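TRNA endonuclease VMS1 (Saccharomyces cerevisiae, PDB 5WHG) cleaves polypeptidyl-tRNAs downstream of the ribosome-associated quality control pathway, releasing incompletely made polypeptides for degradation. Local coordinates at residues I207-M212 and G220-H225; Q244-L249 and E353-W358. All blocks are in the same frame, centred on the assembly; numbering follows the deposited sequence.

Interaction 1: I207-M212 and G220-H225; sequences ISALFM and GAIVSH
Ser208 and Val223 exchange two backbone hydrogen bonds, Ser208 N to Val223 O at 3.0 Å and Val223 N to Ser208 O at 2.8 Å, and Leu210 and Ala221 form a second such antiparallel pair. The strand axes approach to 4.7 Å, their directions 165° apart and so nearly antiparallel. Ile207, Ala209 and Phe211 lie in non-hydrogen-bonded pairs opposite Ser224, Ile222 and Gly220. On their face Ile222 reaches both neighbours: its CD1 meets Ala209 CB at 3.8 Å, while its CG2 faces Ile207 CD1. The Phe211 ring reaches Gly220 obliquely, CD1 3.6 Å from Gly220 CA. The two strands make a beta hairpin central to the mixed sheet of the VLRF1 domain, with Leu307 of helix 304-308 packing on this face. On the other face Leu210 CD1 touches Val223 CG1. Just past the strand, His225 folds back: its NE2 shares a hydrogen bond of 2.7 Å with Ser208 OG, which stands anti to its carbonyl carbon (chi1 -64°) and meets the ring near its plane, while Ile207 N lies over one ring face toward the rim. An alanine in place of His225 would probably leave the buried Ser208 hydroxyl without this partner and open a gap where the ring stacks on Phe25.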
loop_
_atom_site.group_PDB
_atom_site.type_symbol
_atom_site.label_atom_id
_atom_site.label_comp_id
_atom_site.label_asym_id
_atom_site.label_seq_id
_atom_site.Cartn_x
_atom_site.Cartn_y
_atom_site.Cartn_z
ATOM N N ILE A 207 -2.092 -7.121 -0.759
ATOM C CA ILE A 207 -1.830 -6.032 -1.694
ATOM C C ILE A 207 -2.569 -4.783 -1.238
ATOM O O ILE A 207 -3.580 -4.850 -0.530
ATOM C CB ILE A 207 -2.248 -6.357 -3.150
ATOM C CG1 ILE A 207 -3.753 -6.672 -3.207
ATOM C CG2 ILE A 207 -1.341 -7.440 -3.754
ATOM C CD1 ILE A 207 -4.258 -7.020 -4.587
ATOM N N SER A 208 -2.053 -3.629 -1.677
ATOM C CA SER A 208 -2.723 -2.341 -1.544
ATOM C C SER A 208 -2.681 -1.640 -2.892
ATOM O O SER A 208 -1.847 -1.962 -3.751
ATOM C CB SER A 208 -2.067 -1.463 -0.463
ATOM O OG SER A 208 -2.188 -2.048 0.824
ATOM N N ALA A 209 -3.579 -0.673 -3.085
ATOM C CA ALA A 209 -3.576 0.117 -4.314
ATOM C C ALA A 209 -3.075 1.542 -4.051
ATOM O O ALA A 209 -3.195 2.060 -2.942
ATOM C CB ALA A 209 -4.977 0.132 -4.950
ATOM N N LEU A 210 -2.486 2.168 -5.074
ATOM C CA LEU A 210 -1.982 3.537 -4.968
ATOM C C LEU A 210 -2.352 4.327 -6.220
ATOM O O LEU A 210 -2.066 3.896 -7.341
ATOM C CB LEU A 210 -0.462 3.563 -4.770
ATOM C CG LEU A 210 0.190 2.637 -3.727
ATOM C CD1 LEU A 210 1.718 2.617 -3.896
ATOM C CD2 LEU A 210 -0.124 3.088 -2.349
ATOM N N PHE A 211 -2.976 5.487 -6.019
ATOM C CA PHE A 211 -3.486 6.338 -7.087
ATOM C C PHE A 211 -3.188 7.799 -6.765
ATOM O O PHE A 211 -3.496 8.270 -5.666
ATOM C CB PHE A 211 -4.997 6.126 -7.266
ATOM C CG PHE A 211 -5.355 4.754 -7.799
ATOM C CD1 PHE A 211 -5.054 4.408 -9.121
ATOM C CD2 PHE A 211 -5.977 3.810 -6.989
ATOM C CE1 PHE A 211 -5.368 3.152 -9.626
ATOM C CE2 PHE A 211 -6.307 2.544 -7.487
ATOM C CZ PHE A 211 -6.000 2.209 -8.806
HETATM N N MSE A 212 -2.575 8.502 -7.715
HETATM C CA MSE A 212 -2.479 9.947 -7.669
HETATM C C MSE A 212 -2.885 10.560 -9.001
HETATM O O MSE A 212 -2.454 10.100 -10.050
HETATM C CB MSE A 212 -1.063 10.397 -7.350
HETATM C CG MSE A 212 -0.464 9.838 -6.101
HETATM SE SE MSE A 212 1.438 10.302 -6.066
HETATM C CE MSE A 212 2.014 9.128 -4.621
ATOM N N GLY A 220 -1.096 5.142 -11.260
ATOM C CA GLY A 220 -1.665 4.162 -10.365
ATOM C C GLY A 220 -0.791 2.925 -10.308
ATOM O O GLY A 220 -0.011 2.647 -11.223
ATOM N N ALA A 221 -0.916 2.188 -9.199
ATOM C CA ALA A 221 -0.207 0.921 -9.064
ATOM C C ALA A 221 -0.941 0.003 -8.094
ATOM O O ALA A 221 -1.642 0.466 -7.192
ATOM C CB ALA A 221 1.235 1.151 -8.609
ATOM N N ILE A 222 -0.795 -1.306 -8.308
ATOM C CA ILE A 222 -1.154 -2.333 -7.328
ATOM C C ILE A 222 0.157 -2.818 -6.709
ATOM O O ILE A 222 1.004 -3.393 -7.402
ATOM C CB ILE A 222 -1.937 -3.495 -7.964
ATOM C CG1 ILE A 222 -3.241 -3.022 -8.633
ATOM C CG2 ILE A 222 -2.239 -4.563 -6.930
ATOM C CD1 ILE A 222 -4.241 -2.313 -7.700
ATOM N N VAL A 223 0.360 -2.565 -5.415
ATOM C CA VAL A 223 1.630 -2.863 -4.754
ATOM C C VAL A 223 1.466 -4.120 -3.908
ATOM O O VAL A 223 0.484 -4.262 -3.167
ATOM C CB VAL A 223 2.110 -1.679 -3.891
ATOM C CG1 VAL A 223 1.057 -1.303 -2.829
ATOM C CG2 VAL A 223 3.460 -2.003 -3.223
ATOM N N SER A 224 2.417 -5.039 -4.027
ATOM C CA SER A 224 2.466 -6.189 -3.139
ATOM C C SER A 224 3.116 -5.813 -1.817
ATOM O O SER A 224 4.110 -5.083 -1.785
ATOM C CB SER A 224 3.254 -7.327 -3.778
ATOM O OG SER A 224 3.953 -8.055 -2.783
ATOM N N HIS A 225 2.571 -6.332 -0.719
ATOM C CA HIS A 225 3.199 -6.106 0.573
ATOM C C HIS A 225 4.513 -6.860 0.726
ATOM O O HIS A 225 5.291 -6.536 1.630
ATOM C CB HIS A 225 2.230 -6.474 1.697
ATOM C CG HIS A 225 1.001 -5.615 1.738
ATOM N ND1 HIS A 225 0.117 -5.629 2.796
ATOM C CD2 HIS A 225 0.512 -4.710 0.853
ATOM C CE1 HIS A 225 -0.874 -4.784 2.555
ATOM N NE2 HIS A 225 -0.656 -4.209 1.384
#

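Interaction 2: Q244-L249 and E353-W358; sequences QAVNFL and ELKKAW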
loop_
_atom_site.group_PDB
_atom_site.type_symbol
_atom_site.label_atom_id
_atom_site.label_comp_id
_atom_site.label_asym_id
_atom_site.label_seq_id
_atom_site.Cartn_x
_atom_site.Cartn_y
_atom_site.Cartn_z
ATOM N N GLN A 244 14.027 0.020 -4.716
ATOM C CA GLN A 244 14.172 -1.084 -5.648
ATOM C C GLN A 244 13.471 -2.356 -5.183
ATOM O O GLN A 244 13.322 -3.288 -5.979
ATOM C CB GLN A 244 15.649 -1.353 -5.889
ATOM C CG GLN A 244 15.929 -1.868 -7.271
ATOM C CD GLN A 244 17.396 -2.074 -7.500
ATOM O OE1 GLN A 244 18.222 -1.690 -6.669
ATOM N NE2 GLN A 244 17.738 -2.685 -8.628
ATOM N N ALA A 245 13.029 -2.416 -3.930
ATOM C CA ALA A 245 12.392 -3.605 -3.391
ATOM C C ALA A 245 10.872 -3.522 -3.422
ATOM O O ALA A 245 10.204 -4.502 -3.064
ATOM C CB ALA A 245 12.879 -3.861 -1.954
ATOM N N VAL A 246 10.312 -2.380 -3.830
ATOM C CA VAL A 246 8.865 -2.250 -3.973
ATOM C C VAL A 246 8.410 -3.094 -5.156
ATOM O O VAL A 246 8.908 -2.936 -6.277
ATOM C CB VAL A 246 8.466 -0.779 -4.164
ATOM C CG1 VAL A 246 6.957 -0.655 -4.295
ATOM C CG2 VAL A 246 8.964 0.085 -3.024
ATOM N N ASN A 247 7.453 -3.986 -4.922
ATOM C CA ASN A 247 6.954 -4.867 -5.974
ATOM C C ASN A 247 5.587 -4.374 -6.452
ATOM O O ASN A 247 4.572 -4.580 -5.777
ATOM C CB ASN A 247 6.879 -6.295 -5.465
ATOM C CG ASN A 247 6.472 -7.259 -6.533
ATOM O OD1 ASN A 247 6.411 -6.910 -7.714
ATOM N ND2 ASN A 247 6.209 -8.492 -6.134
ATOM N N PHE A 248 5.564 -3.726 -7.625
ATOM C CA PHE A 248 4.319 -3.264 -8.236
ATOM C C PHE A 248 3.819 -4.363 -9.163
ATOM O O PHE A 248 4.392 -4.589 -10.226
ATOM C CB PHE A 248 4.504 -1.952 -9.002
ATOM C CG PHE A 248 4.476 -0.703 -8.139
ATOM C CD1 PHE A 248 4.105 -0.753 -6.801
ATOM C CD2 PHE A 248 4.841 0.532 -8.682
ATOM C CE1 PHE A 248 4.098 0.401 -6.009
ATOM C CE2 PHE A 248 4.836 1.693 -7.907
ATOM C CZ PHE A 248 4.465 1.629 -6.567
ATOM N N LEU A 249 2.746 -5.045 -8.759
ATOM C CA LEU A 249 2.179 -6.097 -9.585
ATOM C C LEU A 249 1.622 -5.523 -10.877
ATOM O O LEU A 249 1.761 -6.133 -11.941
ATOM C CB LEU A 249 1.100 -6.854 -8.804
ATOM C CG LEU A 249 1.554 -7.506 -7.487
ATOM C CD1 LEU A 249 0.487 -8.396 -6.904
ATOM C CD2 LEU A 249 2.815 -8.305 -7.710
ATOM N N GLU A 353 7.077 8.333 -7.842
ATOM C CA GLU A 353 6.404 8.988 -6.721
ATOM C C GLU A 353 5.464 8.033 -5.980
ATOM O O GLU A 353 5.317 8.139 -4.760
ATOM C CB GLU A 353 5.646 10.223 -7.219
ATOM C CG GLU A 353 4.829 10.939 -6.148
ATOM C CD GLU A 353 5.656 11.407 -4.942
ATOM O OE1 GLU A 353 6.631 12.179 -5.128
ATOM O OE2 GLU A 353 5.314 10.998 -3.802
ATOM N N LEU A 354 4.818 7.109 -6.695
ATOM C CA LEU A 354 4.045 6.062 -6.036
ATOM C C LEU A 354 4.932 5.203 -5.130
ATOM O O LEU A 354 4.512 4.796 -4.034
ATOM C CB LEU A 354 3.341 5.207 -7.097
ATOM C CG LEU A 354 2.222 5.899 -7.899
ATOM C CD1 LEU A 354 1.523 4.948 -8.840
ATOM C CD2 LEU A 354 1.187 6.568 -6.990
ATOM N N LYS A 355 6.173 4.928 -5.562
ATOM C CA LYS A 355 7.094 4.152 -4.736
ATOM C C LYS A 355 7.584 4.961 -3.535
ATOM O O LYS A 355 7.768 4.411 -2.440
ATOM C CB LYS A 355 8.290 3.681 -5.565
ATOM C CG LYS A 355 7.980 2.836 -6.783
ATOM C CD LYS A 355 9.267 2.185 -7.299
ATOM C CE LYS A 355 8.984 1.141 -8.378
ATOM N NZ LYS A 355 10.198 0.326 -8.669
ATOM N N LYS A 356 7.845 6.258 -3.734
ATOM C CA LYS A 356 8.185 7.128 -2.611
ATOM C C LYS A 356 7.089 7.068 -1.562
ATOM O O LYS A 356 7.351 6.824 -0.378
ATOM C CB LYS A 356 8.405 8.572 -3.102
ATOM C CG LYS A 356 8.773 9.637 -2.015
ATOM C CD LYS A 356 7.537 10.343 -1.377
ATOM C CE LYS A 356 7.842 10.931 0.016
ATOM N NZ LYS A 356 6.650 11.517 0.700
ATOM N N ALA A 357 5.844 7.269 -1.994
ATOM C CA ALA A 357 4.711 7.211 -1.083
ATOM C C ALA A 357 4.653 5.873 -0.365
ATOM O O ALA A 357 4.451 5.824 0.852
ATOM C CB ALA A 357 3.421 7.470 -1.854
ATOM N N TRP A 358 4.830 4.770 -1.102
ATOM C CA TRP A 358 4.741 3.455 -0.470
ATOM C C TRP A 358 5.828 3.271 0.582
ATOM O O TRP A 358 5.551 2.819 1.698
ATOM C CB TRP A 358 4.815 2.330 -1.505
ATOM C CG TRP A 358 4.627 0.983 -0.854
ATOM C CD1 TRP A 358 5.534 -0.039 -0.790
ATOM C CD2 TRP A 358 3.466 0.533 -0.138
ATOM N NE1 TRP A 358 5.005 -1.106 -0.093
ATOM C CE2 TRP A 358 3.740 -0.781 0.324
ATOM C CE3 TRP A 358 2.222 1.111 0.156
ATOM C CZ2 TRP A 358 2.807 -1.533 1.063
ATOM C CZ3 TRP A 358 1.298 0.366 0.898
ATOM C CH2 TRP A 358 1.600 -0.951 1.338
#
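The Phe248 ring comes against the helix at residues Leu354 and Lys355, with the backbone carbonyl carbon of Leu354 at its edge, in the ring plane. Leu354 approaches the ring through CB and Lys355 through CG, both obliquely. Lys355 CG lies 3.5 Å from Phe248 CE2, and Leu354 CB is 3.8 Å from Phe248 CZ, so the outer end of the ring is held by two successive residues of the helix. The Phe248 and Leu354 side chains cross at about a right angle. CB of Phe248 points toward the helix, and chi1 of -82° sets CG anti to the carbonyl carbon, beside the backbone N.

The indole of Trp358, one turn further along, receives Val246: CG1 of the valine, anti to its backbone N (chi1 -179°), is the branch nearer Trp358 CD1, at 3.8 Å, and CG2 also comes close to that atom. This approach too is oblique. The Trp358 ring also meets that of His225, and its NE1 makes a weak hydrogen bond to the hydroxyl of Tyr23.

Lys355 serves the contact mainly with its aliphatic chain, which runs extended beyond CG from the Phe248 ring past Val246, where CD of the lysine is 4.4 Å from Val246 CB. Its NZ lies 5.9 Å from the centroid of the Phe248 ring, at most a weak cation-pi attraction, and has a long, weak ion pair with Glu239. The contact between the segments is thus essentially apolar.

Phe248 also packs on Ala221 and Val223, and Trp358 on Val223, so aromatic groups from both segments meet the neighbouring strand. This is helix-on-sheet packing within the VLRF1 domain, in which helix 351-362 covers one face of the mixed sheet beside one of its outermost strands, 247-255.

Overall arrangement
Interaction 1 closes before interaction 2 opens along the chain, and their centres lie about 8 Å apart within the VLRF1 domain, the part of the protein that binds the 60S ribosomal subunit. They share one mixed sheet: strand 217-224 of the hairpin pairs with strand 207-214 on one side and with strand 247-255 on the other, where Ser224 N and Asn247 O make a probable hydrogen bond, 2.8 Å. Helix 351-362 joins them from one face, placing Leu354 against Gly220 and Glu353 and Ala357 against Met212 (a selenomethionine). Interaction 1 thus builds the middle of the sheet, and interaction 2 packs helix 351-362, about a hundred residues later in the chain, against the same sheet.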